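AtxE2 (Asticcacaulis excentricus, PDB 5TXC) hydrolyses the isopeptide bond of the lasso peptides astexin-2 and astexin-3, recognising their threaded shape and converting them to linear peptides. Local coordinates at residues V436-R441 and S466-R471; G446-E451 and T524-G529; E451-P456 and R652-F657. All coordinates share one frame; numbering follows the deposited sequence.

How the contacts relate
All three contacts lie in the alpha/beta-hydrolase domain. Along the chain the segments run 436-441, 446-451 continuing into 451-456, 466-471, 524-529 and 652-657, so the contacts interlock. Contact 1 pairs the ends of strands 431-437 and 463-467. Contact 2, its centre about 9 Å from that of contact 1, sets the intervening loop against the turn after strand 521-525, a neighbour of strand 431-437 in the same sheet. Contact 3 shares Glu451 with contact 2 and leans the start of helix 454-459 on helix 643-662; its centre is about 12 Å from that of contact 2 and about 17 Å from that of contact 1. Tyr438 and the nucleophile Ser527 lie just beyond neighbouring strand ends, which brings both to the active site.

Contact 1. Residues V436-R441 and S466-R471; sequences VQYSSR and SFHSPR
Val436 O is approached by two groups of the adjacent strand: Phe467 N, which donates a hydrogen bond of 2.9 Å, and Ser466 CA, whose CA-H...O contact measures 3.5 Å. Phe467 O in turn accepts the backbone N-H of Tyr438 at 3.2 Å. This alternation is that of parallel strands, here 431-437 and 463-467 of one beta-alpha-beta unit. Val436 and Ser466 put their side chains on one face of the sheet, Gln437 and Phe467 on the other. There the CG of Gln437 meets the ring edge of Phe467 at CD2, 3.8 Å away. The Gln437 chain extends beyond CG, and its NE2 is hydrogen-bonded to Thr524 O on the neighbouring strand 521-525, so a long polar residue suits this buried place. Beyond the paired residues, CG of Tyr438 stands anti to N (chi1 -161°), which sets its ring alongside that of His468, CD2 4.0 Å from His468 CE1. A water bridges the diverging chains, donating to Tyr438 O (2.6 Å) and accepting from Ser469 N (2.8 Å). Bonds at N and O thus tie the Tyr438 main chain in this apo structure, while the residue, which stabilises the alkoxide intermediate, moves to point toward the isopeptide bond.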
ATOM      1  N   VAL A 436      -2.623 -10.756  11.072  1.00 25.61           N
ATOM      2  CA  VAL A 436      -2.189  -9.506  10.459  1.00 21.64           C
ATOM      3  C   VAL A 436      -2.844  -9.422   9.092  1.00 24.29           C
ATOM      4  O   VAL A 436      -2.746 -10.366   8.307  1.00 24.50           O
ATOM      5  CB  VAL A 436      -0.660  -9.457  10.335  1.00 19.72           C
ATOM      6  CG1 VAL A 436      -0.229  -8.216   9.594  1.00 20.97           C
ATOM      7  CG2 VAL A 436      -0.016  -9.550  11.686  1.00 18.56           C
ATOM      8  N   GLN A 437      -3.510  -8.305   8.798  1.00 25.52           N
ATOM      9  CA  GLN A 437      -4.212  -8.150   7.524  1.00 26.66           C
ATOM     10  C   GLN A 437      -3.379  -7.353   6.530  1.00 30.24           C
ATOM     11  O   GLN A 437      -2.832  -6.293   6.871  1.00 27.83           O
ATOM     12  CB  GLN A 437      -5.576  -7.494   7.720  1.00 26.31           C
ATOM     13  CG  GLN A 437      -6.513  -8.370   8.522  1.00 24.67           C
ATOM     14  CD  GLN A 437      -7.828  -7.703   8.826  1.00 29.01           C
ATOM     15  OE1 GLN A 437      -8.758  -7.764   8.034  1.00 28.76           O
ATOM     16  NE2 GLN A 437      -7.920  -7.086  10.003  1.00 30.73           N
ATOM     17  N   TYR A 438      -3.292  -7.871   5.304  1.00 28.96           N
ATOM     18  CA  TYR A 438      -2.512  -7.284   4.218  1.00 28.93           C
ATOM     19  C   TYR A 438      -3.408  -7.162   2.987  1.00 31.55           C
ATOM     20  O   TYR A 438      -3.998  -8.150   2.541  1.00 28.99           O
ATOM     21  CB  TYR A 438      -1.266  -8.151   3.894  1.00 29.54           C
ATOM     22  CG  TYR A 438      -0.186  -7.418   3.132  1.00 30.06           C
ATOM     23  CD1 TYR A 438      -0.088  -6.033   3.216  1.00 29.98           C
ATOM     24  CD2 TYR A 438       0.729  -8.099   2.318  1.00 29.30           C
ATOM     25  CE1 TYR A 438       0.889  -5.331   2.532  1.00 35.81           C
ATOM     26  CE2 TYR A 438       1.720  -7.401   1.605  1.00 32.83           C
ATOM     27  CZ  TYR A 438       1.795  -6.009   1.720  1.00 39.52           C
ATOM     28  OH  TYR A 438       2.759  -5.277   1.039  1.00 45.21           O
ATOM     29  N   SER A 439      -3.511  -5.956   2.435  1.00 30.90           N
ATOM     30  CA  SER A 439      -4.315  -5.729   1.245  1.00 31.66           C
ATOM     31  C   SER A 439      -3.476  -5.706  -0.023  1.00 34.74           C
ATOM     32  O   SER A 439      -3.994  -5.350  -1.087  1.00 34.45           O
ATOM     33  CB  SER A 439      -5.086  -4.413   1.365  1.00 30.15           C
ATOM     34  OG  SER A 439      -4.178  -3.333   1.478  1.00 30.18           O
ATOM     35  N   SER A 440      -2.198  -6.052   0.071  1.00 31.13           N
ATOM     36  CA  SER A 440      -1.328  -6.186  -1.089  1.00 36.40           C
ATOM     37  C   SER A 440      -0.617  -7.536  -0.976  1.00 35.88           C
ATOM     38  O   SER A 440      -1.043  -8.421  -0.228  1.00 35.32           O
ATOM     39  CB  SER A 440      -0.366  -4.990  -1.174  1.00 38.39           C
ATOM     40  OG  SER A 440       0.357  -5.022  -2.394  1.00 37.83           O
ATOM     41  N   ARG A 441       0.492  -7.702  -1.708  1.00 35.12           N
ATOM     42  CA  ARG A 441       1.225  -8.966  -1.802  1.00 35.28           C
ATOM     43  C   ARG A 441       2.715  -8.734  -1.645  1.00 31.54           C
ATOM     44  O   ARG A 441       3.215  -7.615  -1.775  1.00 32.44           O
ATOM     45  CB  ARG A 441       1.041  -9.712  -3.153  1.00 34.37           C
ATOM     46  CG  ARG A 441      -0.206 -10.550  -3.277  1.00 39.14           C
ATOM     47  CD  ARG A 441      -1.297  -9.750  -3.870  1.00 38.61           C
ATOM     48  NE  ARG A 441      -2.543 -10.490  -3.999  1.00 40.22           N
ATOM     49  CZ  ARG A 441      -2.773 -11.353  -4.982  1.00 35.44           C
ATOM     50  NH1 ARG A 441      -1.827 -11.610  -5.885  1.00 34.56           N
ATOM     51  NH2 ARG A 441      -3.946 -11.951  -5.064  1.00 30.37           N
ATOM     52  N   SER A 466      -1.090 -14.265   7.971  1.00 22.58           N
ATOM     53  CA  SER A 466      -1.062 -13.118   7.071  1.00 24.16           C
ATOM     54  C   SER A 466      -2.279 -13.291   6.159  1.00 27.36           C
ATOM     55  O   SER A 466      -2.319 -14.175   5.300  1.00 26.61           O
ATOM     56  CB  SER A 466       0.275 -13.070   6.330  1.00 22.18           C
ATOM     57  OG  SER A 466       0.402 -11.944   5.494  1.00 23.54           O
ATOM     58  N   PHE A 467      -3.313 -12.504   6.409  1.00 23.39           N
ATOM     59  CA  PHE A 467      -4.646 -12.759   5.889  1.00 21.81           C
ATOM     60  C   PHE A 467      -4.914 -11.867   4.691  1.00 23.76           C
ATOM     61  O   PHE A 467      -4.803 -10.646   4.794  1.00 25.47           O
ATOM     62  CB  PHE A 467      -5.693 -12.503   6.984  1.00 21.31           C
ATOM     63  CG  PHE A 467      -7.113 -12.485   6.489  1.00 22.30           C
ATOM     64  CD1 PHE A 467      -7.745 -13.655   6.091  1.00 22.02           C
ATOM     65  CD2 PHE A 467      -7.822 -11.300   6.435  1.00 21.69           C
ATOM     66  CE1 PHE A 467      -9.056 -13.648   5.641  1.00 16.86           C
ATOM     67  CE2 PHE A 467      -9.111 -11.280   5.981  1.00 25.57           C
ATOM     68  CZ  PHE A 467      -9.739 -12.475   5.587  1.00 24.92           C
ATOM     69  N   HIS A 468      -5.342 -12.465   3.586  1.00 24.07           N
ATOM     70  CA  HIS A 468      -5.684 -11.725   2.371  1.00 22.87           C
ATOM     71  C   HIS A 468      -7.173 -11.888   2.196  1.00 22.13           C
ATOM     72  O   HIS A 468      -7.647 -12.998   1.947  1.00 21.21           O
ATOM     73  CB  HIS A 468      -4.922 -12.270   1.166  1.00 20.97           C
ATOM     74  CG  HIS A 468      -3.445 -12.051   1.255  1.00 30.98           C
ATOM     75  ND1 HIS A 468      -2.807 -11.002   0.625  1.00 29.30           N
ATOM     76  CD2 HIS A 468      -2.484 -12.712   1.954  1.00 31.21           C
ATOM     77  CE1 HIS A 468      -1.515 -11.041   0.912  1.00 31.53           C
ATOM     78  NE2 HIS A 468      -1.292 -12.067   1.715  1.00 32.14           N
ATOM     79  N   SER A 469      -7.918 -10.815   2.390  1.00 24.39           N
ATOM     80  CA  SER A 469      -9.366 -10.957   2.328  1.00 27.63           C
ATOM     81  C   SER A 469      -9.770 -11.349   0.910  1.00 26.95           C
ATOM     82  O   SER A 469      -9.238 -10.798  -0.058  1.00 30.89           O
ATOM     83  CB  SER A 469     -10.083  -9.684   2.777  1.00 24.73           C
ATOM     84  OG  SER A 469      -9.655  -8.588   2.035  1.00 30.97           O
ATOM     85  N   PRO A 470     -10.661 -12.319   0.751  1.00 24.59           N
ATOM     86  CA  PRO A 470     -11.053 -12.767  -0.586  1.00 25.74           C
ATOM     87  C   PRO A 470     -12.014 -11.790  -1.249  1.00 28.82           C
ATOM     88  O   PRO A 470     -12.598 -10.915  -0.615  1.00 34.78           O
ATOM     89  CB  PRO A 470     -11.769 -14.086  -0.303  1.00 28.87           C
ATOM     90  CG  PRO A 470     -12.391 -13.858   1.067  1.00 25.85           C
ATOM     91  CD  PRO A 470     -11.383 -13.035   1.820  1.00 24.11           C
ATOM     92  N   ARG A 471     -12.227 -12.015  -2.541  1.00 25.93           N
ATOM     93  CA  ARG A 471     -13.227 -11.264  -3.283  1.00 28.71           C
ATOM     94  C   ARG A 471     -14.574 -11.340  -2.583  1.00 29.83           C
ATOM     95  O   ARG A 471     -14.918 -12.350  -1.967  1.00 33.53           O
ATOM     96  CB  ARG A 471     -13.367 -11.839  -4.686  1.00 28.74           C
ATOM     97  CG  ARG A 471     -12.178 -11.584  -5.560  1.00 29.86           C
ATOM     98  CD  ARG A 471     -12.438 -12.066  -6.971  1.00 33.56           C
ATOM     99  NE  ARG A 471     -13.643 -11.496  -7.566  1.00 34.83           N
ATOM    100  CZ  ARG A 471     -14.105 -11.856  -8.760  1.00 41.15           C
ATOM    101  NH1 ARG A 471     -13.449 -12.773  -9.448  1.00 45.13           N
ATOM    102  NH2 ARG A 471     -15.201 -11.300  -9.272  1.00 38.73           N
TER
HETATM  103  O   HOH W   1      -6.560  -8.419   2.692  1.00 32.02           O

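Contact 2. Residues G446-E451 and T524-G529; sequences GGTGDE and TGLSDG
With chi1 at 177°, Leu526 swings CG to the far side from its N, and the two methyls reach the loop 446-451. Thr448 turns its methyl CG2 anti to N as well, which leaves OG1 beside the backbone N and directed elsewhere, to Gln437 O. The methyl ends then meet, CG2 of Thr448 lying 3.9 Å from CD2 of Leu526, the two side chains crossing obliquely. A threonine serves here because one branch packs while the other bonds.

Next in the loop is Gly449, whose CA lies 3.7 Å from Leu526 CD2; a side chain on that carbon would collide with the other methyl, CD1. Beyond it Glu451 crosses the leucine at about a right angle, its CB 4.0 Å from CD1. The glutamate chain is bent at chi2 (88°), so CG and the carboxylate carbon also flank this methyl, while OE2 goes on to a salt bridge with Lys640. With an alanine in place of Leu526 both methyls are gone, and a gap is likely to open against Gly449, with Thr448 CG2 and the Glu451 chain left without their packing partner.

Gly525, Ser527 and Gly529 fit the GxSxG nucleophile elbow of alpha/beta hydrolases, the sharp turn between strand 521-525 and helix 528-538. Ser527 has the positive phi (58°) of that strained corner and is the nucleophile; its OG is hydrogen-bonded to His638, inferred to belong to the charge relay with Glu610. At Gly525 a side chain would strike Gly529 O, so the elbow could not close so tightly. The loop opposite is itself folded as a type I turn, Asp450 N bonding Gly447 O at 2.9 Å, and Ser527 touches it lightly, CB to Thr448 CG2 at 4.4 Å.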
ATOM      1  N   GLY A 446       4.697  -5.701   7.566  1.00 24.84           N
ATOM      2  CA  GLY A 446       3.836  -5.297   8.660  1.00 24.63           C
ATOM      3  C   GLY A 446       2.361  -5.274   8.314  1.00 25.81           C
ATOM      4  O   GLY A 446       1.594  -4.601   9.001  1.00 25.50           O
ATOM      5  N   GLY A 447       1.935  -6.001   7.270  1.00 23.96           N
ATOM      6  CA  GLY A 447       0.549  -5.853   6.849  1.00 20.20           C
ATOM      7  C   GLY A 447       0.276  -4.492   6.216  1.00 22.77           C
ATOM      8  O   GLY A 447       1.187  -3.734   5.909  1.00 24.88           O
ATOM      9  N   THR A 448      -1.018  -4.156   6.110  1.00 22.83           N
ATOM     10  CA  THR A 448      -1.450  -3.040   5.266  1.00 24.55           C
ATOM     11  C   THR A 448      -0.772  -1.705   5.591  1.00 33.18           C
ATOM     12  O   THR A 448      -0.437  -0.945   4.676  1.00 36.23           O
ATOM     13  CB  THR A 448      -2.964  -2.892   5.307  1.00 25.85           C
ATOM     14  OG1 THR A 448      -3.552  -4.091   4.785  1.00 30.69           O
ATOM     15  CG2 THR A 448      -3.395  -1.704   4.478  1.00 20.87           C
ATOM     16  N   GLY A 449      -0.542  -1.378   6.842  1.00 28.90           N
ATOM     17  CA  GLY A 449       0.099  -0.075   6.943  1.00 30.34           C
ATOM     18  C   GLY A 449       1.551  -0.137   7.361  1.00 27.38           C
ATOM     19  O   GLY A 449       2.082   0.834   7.899  1.00 27.64           O
ATOM     20  N   ASP A 450       2.178  -1.293   7.171  1.00 23.50           N
ATOM     21  CA  ASP A 450       3.423  -1.650   7.840  1.00 25.85           C
ATOM     22  C   ASP A 450       3.303  -1.284   9.307  1.00 27.24           C
ATOM     23  O   ASP A 450       4.068  -0.476   9.846  1.00 24.01           O
ATOM     24  CB  ASP A 450       4.645  -0.981   7.233  1.00 22.42           C
ATOM     25  CG  ASP A 450       5.930  -1.489   7.863  1.00 29.42           C
ATOM     26  OD1 ASP A 450       5.850  -2.435   8.678  1.00 24.91           O
ATOM     27  OD2 ASP A 450       7.020  -0.934   7.578  1.00 35.48           O
ATOM     28  N   GLU A 451       2.405  -1.974   9.970  1.00 26.01           N
ATOM     29  CA  GLU A 451       1.951  -1.604  11.291  1.00 25.52           C
ATOM     30  C   GLU A 451       2.019  -2.750  12.259  1.00 26.24           C
ATOM     31  O   GLU A 451       2.109  -2.500  13.458  1.00 28.37           O
ATOM     32  CB  GLU A 451       0.509  -1.079  11.212  1.00 27.73           C
ATOM     33  CG  GLU A 451      -0.085  -0.599  12.504  1.00 29.20           C
ATOM     34  CD  GLU A 451       0.198   0.858  12.796  1.00 31.39           C
ATOM     35  OE1 GLU A 451       0.977   1.497  12.039  1.00 26.59           O
ATOM     36  OE2 GLU A 451      -0.406   1.365  13.766  1.00 25.35           O
ATOM     37  N   THR A 524      -5.446  -7.940  14.450  1.00 25.20           N
ATOM     38  CA  THR A 524      -4.920  -6.609  14.203  1.00 23.37           C
ATOM     39  C   THR A 524      -5.453  -6.113  12.880  1.00 23.51           C
ATOM     40  O   THR A 524      -5.907  -6.899  12.043  1.00 18.90           O
ATOM     41  CB  THR A 524      -3.406  -6.586  14.158  1.00 22.39           C
ATOM     42  OG1 THR A 524      -2.967  -7.250  12.966  1.00 22.03           O
ATOM     43  CG2 THR A 524      -2.847  -7.318  15.346  1.00 23.61           C
ATOM     44  N   GLY A 525      -5.332  -4.803  12.670  1.00 26.43           N
ATOM     45  CA  GLY A 525      -5.856  -4.237  11.442  1.00 25.31           C
ATOM     46  C   GLY A 525      -5.644  -2.758  11.236  1.00 25.15           C
ATOM     47  O   GLY A 525      -5.623  -1.990  12.197  1.00 29.89           O
ATOM     48  N   LEU A 526      -5.503  -2.351   9.975  1.00 28.42           N
ATOM     49  CA  LEU A 526      -5.368  -0.949   9.602  1.00 27.98           C
ATOM     50  C   LEU A 526      -6.161  -0.728   8.317  1.00 25.20           C
ATOM     51  O   LEU A 526      -6.253  -1.632   7.479  1.00 24.65           O
ATOM     52  CB  LEU A 526      -3.886  -0.590   9.435  1.00 20.86           C
ATOM     53  CG  LEU A 526      -3.534   0.824   8.966  1.00 28.05           C
ATOM     54  CD1 LEU A 526      -2.249   1.244   9.598  1.00 23.40           C
ATOM     55  CD2 LEU A 526      -3.401   0.906   7.436  1.00 22.27           C
ATOM     56  N   SER A 527      -6.730   0.474   8.158  1.00 22.34           N
ATOM     57  CA  SER A 527      -7.620   0.793   7.025  1.00 25.15           C
ATOM     58  C   SER A 527      -8.796  -0.181   7.043  1.00 31.54           C
ATOM     59  O   SER A 527      -9.496  -0.279   8.069  1.00 28.21           O
ATOM     60  CB  SER A 527      -6.833   0.774   5.705  1.00 27.80           C
ATOM     61  OG  SER A 527      -5.912   1.843   5.586  1.00 38.06           O
ATOM     62  N   ASP A 528      -9.035  -0.926   5.959  1.00 28.91           N
ATOM     63  CA  ASP A 528     -10.124  -1.886   5.902  1.00 32.65           C
ATOM     64  C   ASP A 528      -9.969  -2.954   6.971  1.00 32.80           C
ATOM     65  O   ASP A 528     -10.964  -3.478   7.491  1.00 33.50           O
ATOM     66  CB  ASP A 528     -10.162  -2.541   4.522  1.00 31.12           C
ATOM     67  CG  ASP A 528     -11.541  -3.034   4.164  1.00 38.78           C
ATOM     68  OD1 ASP A 528     -12.494  -2.228   4.312  1.00 37.05           O
ATOM     69  OD2 ASP A 528     -11.677  -4.219   3.775  1.00 44.46           O
ATOM     70  N   GLY A 529      -8.728  -3.331   7.270  1.00 28.64           N
ATOM     71  CA  GLY A 529      -8.501  -4.270   8.351  1.00 28.34           C
ATOM     72  C   GLY A 529      -8.967  -3.741   9.690  1.00 26.37           C
ATOM     73  O   GLY A 529      -9.375  -4.516  10.558  1.00 31.88           O
TER

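Contact 3. Residues E451-P456 and R652-F657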
ATOM      1  N   GLU A 451       2.405  -1.974   9.970  1.00 26.01           N
ATOM      2  CA  GLU A 451       1.951  -1.604  11.291  1.00 25.52           C
ATOM      3  C   GLU A 451       2.019  -2.750  12.259  1.00 26.24           C
ATOM      4  O   GLU A 451       2.109  -2.500  13.458  1.00 28.37           O
ATOM      5  CB  GLU A 451       0.509  -1.079  11.212  1.00 27.73           C
ATOM      6  CG  GLU A 451      -0.085  -0.599  12.504  1.00 29.20           C
ATOM      7  CD  GLU A 451       0.198   0.858  12.796  1.00 31.39           C
ATOM      8  OE1 GLU A 451       0.977   1.497  12.039  1.00 26.59           O
ATOM      9  OE2 GLU A 451      -0.406   1.365  13.766  1.00 25.35           O
ATOM     10  N   ASN A 452       2.034  -3.991  11.786  1.00 25.48           N
ATOM     11  CA  ASN A 452       1.989  -5.171  12.650  1.00 22.61           C
ATOM     12  C   ASN A 452       3.098  -6.148  12.265  1.00 23.72           C
ATOM     13  O   ASN A 452       3.027  -6.776  11.189  1.00 26.00           O
ATOM     14  CB  ASN A 452       0.597  -5.778  12.573  1.00 20.60           C
ATOM     15  CG  ASN A 452      -0.422  -4.878  13.216  1.00 27.11           C
ATOM     16  OD1 ASN A 452      -0.420  -4.724  14.435  1.00 31.82           O
ATOM     17  ND2 ASN A 452      -1.253  -4.226  12.412  1.00 24.37           N
ATOM     18  N   PRO A 453       4.129  -6.295  13.086  1.00 25.53           N
ATOM     19  CA  PRO A 453       5.389  -6.887  12.610  1.00 24.60           C
ATOM     20  C   PRO A 453       5.347  -8.403  12.422  1.00 24.67           C
ATOM     21  O   PRO A 453       5.545  -9.161  13.374  1.00 24.54           O
ATOM     22  CB  PRO A 453       6.383  -6.477  13.707  1.00 17.94           C
ATOM     23  CG  PRO A 453       5.591  -6.347  14.901  1.00 22.66           C
ATOM     24  CD  PRO A 453       4.204  -5.876  14.494  1.00 21.53           C
ATOM     25  N   ILE A 454       5.146  -8.870  11.186  1.00 25.49           N
ATOM     26  CA  ILE A 454       4.833 -10.283  10.989  1.00 22.16           C
ATOM     27  C   ILE A 454       5.986 -11.166  11.463  1.00 28.26           C
ATOM     28  O   ILE A 454       5.787 -12.087  12.265  1.00 26.29           O
ATOM     29  CB  ILE A 454       4.468 -10.561   9.519  1.00 24.99           C
ATOM     30  CG1 ILE A 454       3.084  -9.989   9.195  1.00 27.34           C
ATOM     31  CG2 ILE A 454       4.498 -12.058   9.244  1.00 25.56           C
ATOM     32  CD1 ILE A 454       2.787  -9.831   7.687  1.00 22.52           C
ATOM     33  N   LEU A 455       7.219 -10.911  10.959  1.00 23.14           N
ATOM     34  CA  LEU A 455       8.327 -11.807  11.277  1.00 25.91           C
ATOM     35  C   LEU A 455       8.769 -11.645  12.732  1.00 29.69           C
ATOM     36  O   LEU A 455       9.012 -12.661  13.402  1.00 27.35           O
ATOM     37  CB  LEU A 455       9.520 -11.622  10.311  1.00 23.82           C
ATOM     38  CG  LEU A 455       9.261 -11.938   8.822  1.00 26.60           C
ATOM     39  CD1 LEU A 455      10.487 -11.767   7.970  1.00 22.30           C
ATOM     40  CD2 LEU A 455       8.738 -13.357   8.609  1.00 24.63           C
ATOM     41  N   PRO A 456       8.899 -10.419  13.267  1.00 25.20           N
ATOM     42  CA  PRO A 456       9.174 -10.303  14.716  1.00 24.90           C
ATOM     43  C   PRO A 456       8.166 -11.034  15.594  1.00 25.47           C
ATOM     44  O   PRO A 456       8.569 -11.664  16.575  1.00 29.48           O
ATOM     45  CB  PRO A 456       9.149  -8.786  14.948  1.00 26.26           C
ATOM     46  CG  PRO A 456       9.651  -8.227  13.630  1.00 25.92           C
ATOM     47  CD  PRO A 456       9.047  -9.119  12.581  1.00 25.39           C
ATOM     48  N   ARG A 652       5.152  -2.129  21.141  1.00 21.79           N
ATOM     49  CA  ARG A 652       3.980  -2.141  22.003  1.00 25.55           C
ATOM     50  C   ARG A 652       3.024  -3.262  21.612  1.00 27.21           C
ATOM     51  O   ARG A 652       2.433  -3.926  22.479  1.00 27.77           O
ATOM     52  CB  ARG A 652       3.304  -0.778  21.948  1.00 26.46           C
ATOM     53  CG  ARG A 652       2.511  -0.426  23.197  1.00 32.21           C
ATOM     54  CD  ARG A 652       1.878   0.982  23.115  1.00 32.36           C
ATOM     55  NE  ARG A 652       2.795   2.060  22.713  1.00 31.29           N
ATOM     56  CZ  ARG A 652       3.329   2.858  23.615  1.00 30.20           C
ATOM     57  NH1 ARG A 652       3.022   2.648  24.875  1.00 42.90           N
ATOM     58  NH2 ARG A 652       4.152   3.831  23.290  1.00 34.84           N
ATOM     59  N   THR A 653       2.895  -3.514  20.308  1.00 24.02           N
ATOM     60  CA  THR A 653       1.981  -4.541  19.825  1.00 20.79           C
ATOM     61  C   THR A 653       2.487  -5.924  20.199  1.00 22.07           C
ATOM     62  O   THR A 653       1.703  -6.785  20.596  1.00 27.70           O
ATOM     63  CB  THR A 653       1.791  -4.381  18.311  1.00 21.58           C
ATOM     64  OG1 THR A 653       0.969  -3.234  18.083  1.00 24.38           O
ATOM     65  CG2 THR A 653       1.129  -5.586  17.679  1.00 15.59           C
ATOM     66  N   ILE A 654       3.796  -6.151  20.101  1.00 24.58           N
ATOM     67  CA  ILE A 654       4.356  -7.405  20.583  1.00 25.59           C
ATOM     68  C   ILE A 654       4.156  -7.532  22.087  1.00 25.46           C
ATOM     69  O   ILE A 654       3.714  -8.574  22.574  1.00 28.51           O
ATOM     70  CB  ILE A 654       5.839  -7.535  20.187  1.00 24.02           C
ATOM     71  CG1 ILE A 654       5.934  -7.810  18.685  1.00 20.18           C
ATOM     72  CG2 ILE A 654       6.516  -8.678  20.968  1.00 17.80           C
ATOM     73  CD1 ILE A 654       7.277  -7.635  18.110  1.00 18.21           C
ATOM     74  N   ASP A 655       4.465  -6.474  22.846  1.00 27.32           N
ATOM     75  CA  ASP A 655       4.241  -6.522  24.294  1.00 24.81           C
ATOM     76  C   ASP A 655       2.776  -6.802  24.609  1.00 27.85           C
ATOM     77  O   ASP A 655       2.468  -7.591  25.512  1.00 27.75           O
ATOM     78  CB  ASP A 655       4.669  -5.213  24.957  1.00 25.05           C
ATOM     79  CG  ASP A 655       6.160  -5.004  24.927  1.00 30.93           C
ATOM     80  OD1 ASP A 655       6.889  -5.972  24.624  1.00 30.68           O
ATOM     81  OD2 ASP A 655       6.605  -3.865  25.179  1.00 31.33           O
ATOM     82  N   TRP A 656       1.865  -6.149  23.883  1.00 25.79           N
ATOM     83  CA  TRP A 656       0.432  -6.311  24.135  1.00 25.57           C
ATOM     84  C   TRP A 656       0.005  -7.766  24.011  1.00 26.86           C
ATOM     85  O   TRP A 656      -0.632  -8.316  24.913  1.00 29.83           O
ATOM     86  CB  TRP A 656      -0.352  -5.424  23.174  1.00 24.81           C
ATOM     87  CG  TRP A 656      -1.841  -5.373  23.333  1.00 25.91           C
ATOM     88  CD1 TRP A 656      -2.760  -5.949  22.520  1.00 23.67           C
ATOM     89  CD2 TRP A 656      -2.585  -4.640  24.324  1.00 29.38           C
ATOM     90  NE1 TRP A 656      -4.034  -5.644  22.946  1.00 24.12           N
ATOM     91  CE2 TRP A 656      -3.956  -4.847  24.052  1.00 24.07           C
ATOM     92  CE3 TRP A 656      -2.224  -3.839  25.420  1.00 27.16           C
ATOM     93  CZ2 TRP A 656      -4.971  -4.280  24.827  1.00 25.57           C
ATOM     94  CZ3 TRP A 656      -3.237  -3.269  26.196  1.00 26.40           C
ATOM     95  CH2 TRP A 656      -4.591  -3.498  25.891  1.00 26.93           C
ATOM     96  N   PHE A 657       0.327  -8.404  22.884  1.00 28.63           N
ATOM     97  CA  PHE A 657      -0.075  -9.793  22.687  1.00 25.62           C
ATOM     98  C   PHE A 657       0.709 -10.756  23.568  1.00 23.53           C
ATOM     99  O   PHE A 657       0.199 -11.827  23.911  1.00 22.81           O
ATOM    100  CB  PHE A 657       0.078 -10.185  21.223  1.00 20.51           C
ATOM    101  CG  PHE A 657      -0.931  -9.550  20.331  1.00 22.63           C
ATOM    102  CD1 PHE A 657      -2.286  -9.777  20.529  1.00 23.10           C
ATOM    103  CD2 PHE A 657      -0.536  -8.731  19.294  1.00 19.17           C
ATOM    104  CE1 PHE A 657      -3.237  -9.191  19.710  1.00 23.20           C
ATOM    105  CE2 PHE A 657      -1.478  -8.151  18.467  1.00 24.06           C
ATOM    106  CZ  PHE A 657      -2.828  -8.376  18.667  1.00 20.38           C
TER
HETATM  107  O   HOH W   2       0.209  -2.556  15.575  1.00 27.53           O
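Asn452 and Thr653 approach to 7.2 Å between CA atoms, and Pro453 and Ile654 to 8.1 Å, spacings that side chains fill. Segment 451-456 is loop until Pro453, the N-cap residue of helix 454-459; segment 652-657 is helical throughout, part of helix 643-662. A proline suits a helix start, where its nitrogen, lacking a hydrogen, is not needed as a donor, and the same holds for Pro456 in the first turn.

Both prolines also offer compact apolar rings to one side chain. Ile654 CD1 lies 3.8 Å from Pro453 CG and 3.9 Å from Pro456 CB; CG1 beside the backbone N and the chain extended beyond it (chi2 166°) bring this methyl against both rings. Leu43 of helix 40-44 touches both prolines as well, and Pro40 reaches Pro456 and Ile654.

At the other end the contact turns polar. Asn452 and Thr653 cross at about a right angle, and Asn452 OD1 comes no nearer to the threonine than its methyl CG2, at 3.7 Å. A water closes the interval: it donates to Glu451 O (2.8 Å) and Asn452 OD1 (2.5 Å) and accepts from Thr653 OG1 (2.7 Å), which also has weak hydrogen bonds with Val649 O and Gln605 NE2. A small hydroxyl residue suits this buried position, its methyl packing while OG1 reaches the water.

The arrangement joins the crossover helix of a beta-alpha-beta unit to the long helix after the inferred charge-relay residue His638, on a flank of the sheet of an alpha/beta-hydrolase domain of the prolyl oligopeptidase family.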